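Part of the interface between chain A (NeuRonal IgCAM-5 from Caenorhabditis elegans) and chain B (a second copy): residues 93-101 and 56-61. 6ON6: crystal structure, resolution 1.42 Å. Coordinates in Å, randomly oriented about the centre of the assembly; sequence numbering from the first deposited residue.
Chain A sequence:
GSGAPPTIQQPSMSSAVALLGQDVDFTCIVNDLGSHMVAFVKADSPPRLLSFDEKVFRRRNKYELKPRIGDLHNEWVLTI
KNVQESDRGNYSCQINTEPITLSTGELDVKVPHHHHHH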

# COMPACT_ATOMS: atom_id res chain seq x y z
N CYS A 93 -4.11 -8.96 0.12
CA CYS A 93 -2.92 -9.09 -0.69
C CYS A 93 -3.32 -8.69 -2.10
O CYS A 93 -4.44 -8.99 -2.53
CB CYS A 93 -2.28 -10.49 -0.67
SG CYS A 93 -3.09 -11.66 -1.60
N GLN A 94 -2.46 -7.96 -2.76
CA GLN A 94 -2.78 -7.44 -4.08
C GLN A 94 -1.60 -7.62 -5.01
O GLN A 94 -0.45 -7.54 -4.59
CB GLN A 94 -3.31 -6.02 -3.96
CG GLN A 94 -2.35 -5.05 -3.53
CD GLN A 94 -3.03 -3.71 -3.22
OE1 GLN A 94 -3.86 -3.61 -2.30
NE2 GLN A 94 -2.74 -2.70 -4.01
N ILE A 95 -1.91 -7.98 -6.28
CA ILE A 95 -0.89 -8.21 -7.29
C ILE A 95 -1.07 -7.18 -8.38
O ILE A 95 -2.20 -6.81 -8.69
CB ILE A 95 -1.12 -9.60 -7.91
CG1 ILE A 95 -1.36 -10.64 -6.81
CG2 ILE A 95 0.08 -9.97 -8.72
CD1 ILE A 95 -1.98 -11.94 -7.31
N ASN A 96 0.05 -6.65 -8.89
CA ASN A 96 0.03 -5.55 -9.86
C ASN A 96 -0.32 -5.97 -11.28
O ASN A 96 0.32 -5.52 -12.23
CB ASN A 96 1.32 -4.74 -9.87
CG ASN A 96 2.50 -5.55 -10.27
OD1 ASN A 96 2.42 -6.79 -10.36
ND2 ASN A 96 3.62 -4.89 -10.52
N THR A 97 -1.33 -6.80 -11.39
CA THR A 97 -1.87 -7.11 -12.70
C THR A 97 -2.80 -6.00 -13.15
O THR A 97 -3.20 -5.11 -12.39
CB THR A 97 -2.66 -8.40 -12.61
OG1 THR A 97 -3.62 -8.31 -11.54
CG2 THR A 97 -1.72 -9.57 -12.37
N GLU A 98 -3.11 -6.06 -14.44
CA GLU A 98 -4.08 -5.19 -15.08
C GLU A 98 -5.05 -6.14 -15.76
O GLU A 98 -4.69 -6.80 -16.76
CB GLU A 98 -3.42 -4.25 -16.08
CG GLU A 98 -2.60 -3.20 -15.35
CD GLU A 98 -1.54 -2.52 -16.19
OE1 GLU A 98 -1.62 -2.60 -17.45
OE2 GLU A 98 -0.63 -1.90 -15.55
N PRO A 99 -6.27 -6.27 -15.25
CA PRO A 99 -6.68 -5.57 -14.03
C PRO A 99 -6.12 -6.20 -12.74
O PRO A 99 -5.50 -7.27 -12.77
CB PRO A 99 -8.19 -5.73 -14.04
CG PRO A 99 -8.41 -7.05 -14.74
CD PRO A 99 -7.33 -7.13 -15.81
N ILE A 100 -6.37 -5.56 -11.61
CA ILE A 100 -5.72 -5.98 -10.37
C ILE A 100 -6.24 -7.34 -9.94
O ILE A 100 -7.31 -7.79 -10.31
CB ILE A 100 -5.97 -4.92 -9.29
CG1 ILE A 100 -5.00 -5.08 -8.13
CG2 ILE A 100 -7.44 -5.01 -8.88
CD1 ILE A 100 -4.93 -3.88 -7.32
N THR A 101 -5.45 -8.00 -9.12
CA THR A 101 -5.87 -9.25 -8.52
C THR A 101 -5.65 -9.11 -7.03
O THR A 101 -4.57 -8.65 -6.61
CB THR A 101 -5.02 -10.37 -9.08
OG1 THR A 101 -5.15 -10.37 -10.52
CG2 THR A 101 -5.51 -11.68 -8.55
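Chain B 56-61: VFRRRN

Chain B meets this part of chain A as an irregular segment rather than as a pairing strand. On chain A, the strand ending at Ile A95 runs into a loop that contains a cis peptide bond before Pro A99. The two backbones are closest at Asn A96 and Arg B58, whose CA atoms lie 5.4 Å apart; two residues on in chain A and one in chain B, the CA atoms of Glu A98 and Arg B59 are 7.1 Å apart, so both chains advance in the same sense but diverge. Arg B58 is extended (phi/psi -164/174), whereas Arg B59 has positive phi (52/65), and the segment has no regular structure.

Asn A96 does two jobs. Its ND2 donates to Phe B57 O at 3.0 Å, its OD1 is satisfied elsewhere in the structure, and its CB sits over one face of the Phe B57 ring, 3.5 Å from the centroid and nearly on the ring normal. The ring, from a t rotamer, comes up to the strand end, with Phe B57 CZ 4.1 Å from Ile A95 C and its CE2 near the side chain of Gln A94. A polar side chain can thus cover an aromatic with its methylene while spending its amide on the backbone carbonyl of that same residue.

Arg B58 points toward chain A and places its guanidinium against the carbonyl of Thr A97. Thr A97 O accepts from both NE (2.8 Å) and NH1 (3.1 Å) of Arg B58, a fork in which one acceptor serves two donors near the guanidinium plane. Over one face of the group lies Ile A100, its CB 3.7 Å from Arg B58 NH1. The 3.2 Å approach of Arg B58 NH1 to Ile A100 N brings two donors together and is no hydrogen bond. The acceptor loop is itself braced: Thr A97 OG1 donates to Pro A99 O at a very short 2.5 Å.

At the exposed end, Glu A98 OE2 is spent on a backbone amide and a water. The CA-to-CB bond of Glu A98 points sideways, yet the end of the side chain comes near enough for Arg B59 N to donate to Glu A98 OE2 at 2.6 Å. Water 1 extends the same arrangement by one residue, donating to Glu A98 OE2 (2.7 Å) and accepting from Arg B60 N (2.8 Å). One carboxylate oxygen therefore serves successive amides of the loop, the first directly and the second through water.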

# COMPACT_ATOMS: atom_id res chain seq x y z
N VAL B 56 5.92 3.14 -10.13
CA VAL B 56 4.48 2.91 -10.03
C VAL B 56 4.20 1.41 -9.93
O VAL B 56 4.87 0.58 -10.57
CB VAL B 56 3.79 3.58 -11.22
CG1 VAL B 56 2.36 3.27 -11.26
CG2 VAL B 56 3.94 5.06 -11.13
N PHE B 57 3.20 1.05 -9.13
CA PHE B 57 2.86 -0.36 -8.95
C PHE B 57 2.32 -0.96 -10.24
O PHE B 57 2.74 -2.04 -10.65
CB PHE B 57 1.82 -0.45 -7.82
CG PHE B 57 1.55 -1.84 -7.32
CD1 PHE B 57 2.59 -2.70 -6.95
CD2 PHE B 57 0.25 -2.24 -7.08
CE1 PHE B 57 2.33 -3.96 -6.41
CE2 PHE B 57 -0.04 -3.52 -6.55
CZ PHE B 57 1.01 -4.37 -6.20
N ARG B 58 1.42 -0.25 -10.90
CA ARG B 58 0.75 -0.74 -12.10
C ARG B 58 0.12 0.45 -12.78
O ARG B 58 0.10 1.56 -12.23
CB ARG B 58 -0.34 -1.72 -11.70
CG ARG B 58 -1.20 -1.17 -10.57
CD ARG B 58 -2.11 -2.22 -9.98
NE ARG B 58 -3.07 -2.70 -10.95
CZ ARG B 58 -4.25 -2.14 -11.19
NH1 ARG B 58 -5.03 -2.67 -12.11
NH2 ARG B 58 -4.65 -1.08 -10.48
N ARG B 59 -0.44 0.21 -13.97
CA ARG B 59 -1.14 1.22 -14.78
C ARG B 59 -0.27 2.46 -14.99
O ARG B 59 -0.62 3.58 -14.61
CB ARG B 59 -2.51 1.60 -14.20
CG ARG B 59 -3.47 0.46 -14.07
CD ARG B 59 -4.81 0.97 -13.52
NE ARG B 59 -5.51 1.85 -14.44
CZ ARG B 59 -6.57 2.61 -14.14
NH1 ARG B 59 -7.05 2.63 -12.91
NH2 ARG B 59 -7.16 3.34 -15.10
N ARG B 60 0.83 2.24 -15.71
CA ARG B 60 1.79 3.30 -16.02
C ARG B 60 1.20 4.40 -16.90
O ARG B 60 1.73 5.52 -16.92
CB ARG B 60 3.00 2.67 -16.73
CG ARG B 60 4.29 2.69 -15.95
N ASN B 61 0.13 4.11 -17.65
CA ASN B 61 -0.55 5.16 -18.41
C ASN B 61 -1.53 5.96 -17.57
O ASN B 61 -2.04 6.99 -18.05
CB ASN B 61 -1.26 4.58 -19.64
CG ASN B 61 -0.29 4.01 -20.64
OD1 ASN B 61 0.81 4.53 -20.82
ND2 ASN B 61 -0.69 2.92 -21.30
O HOH W 1 1.21 -0.29 -16.75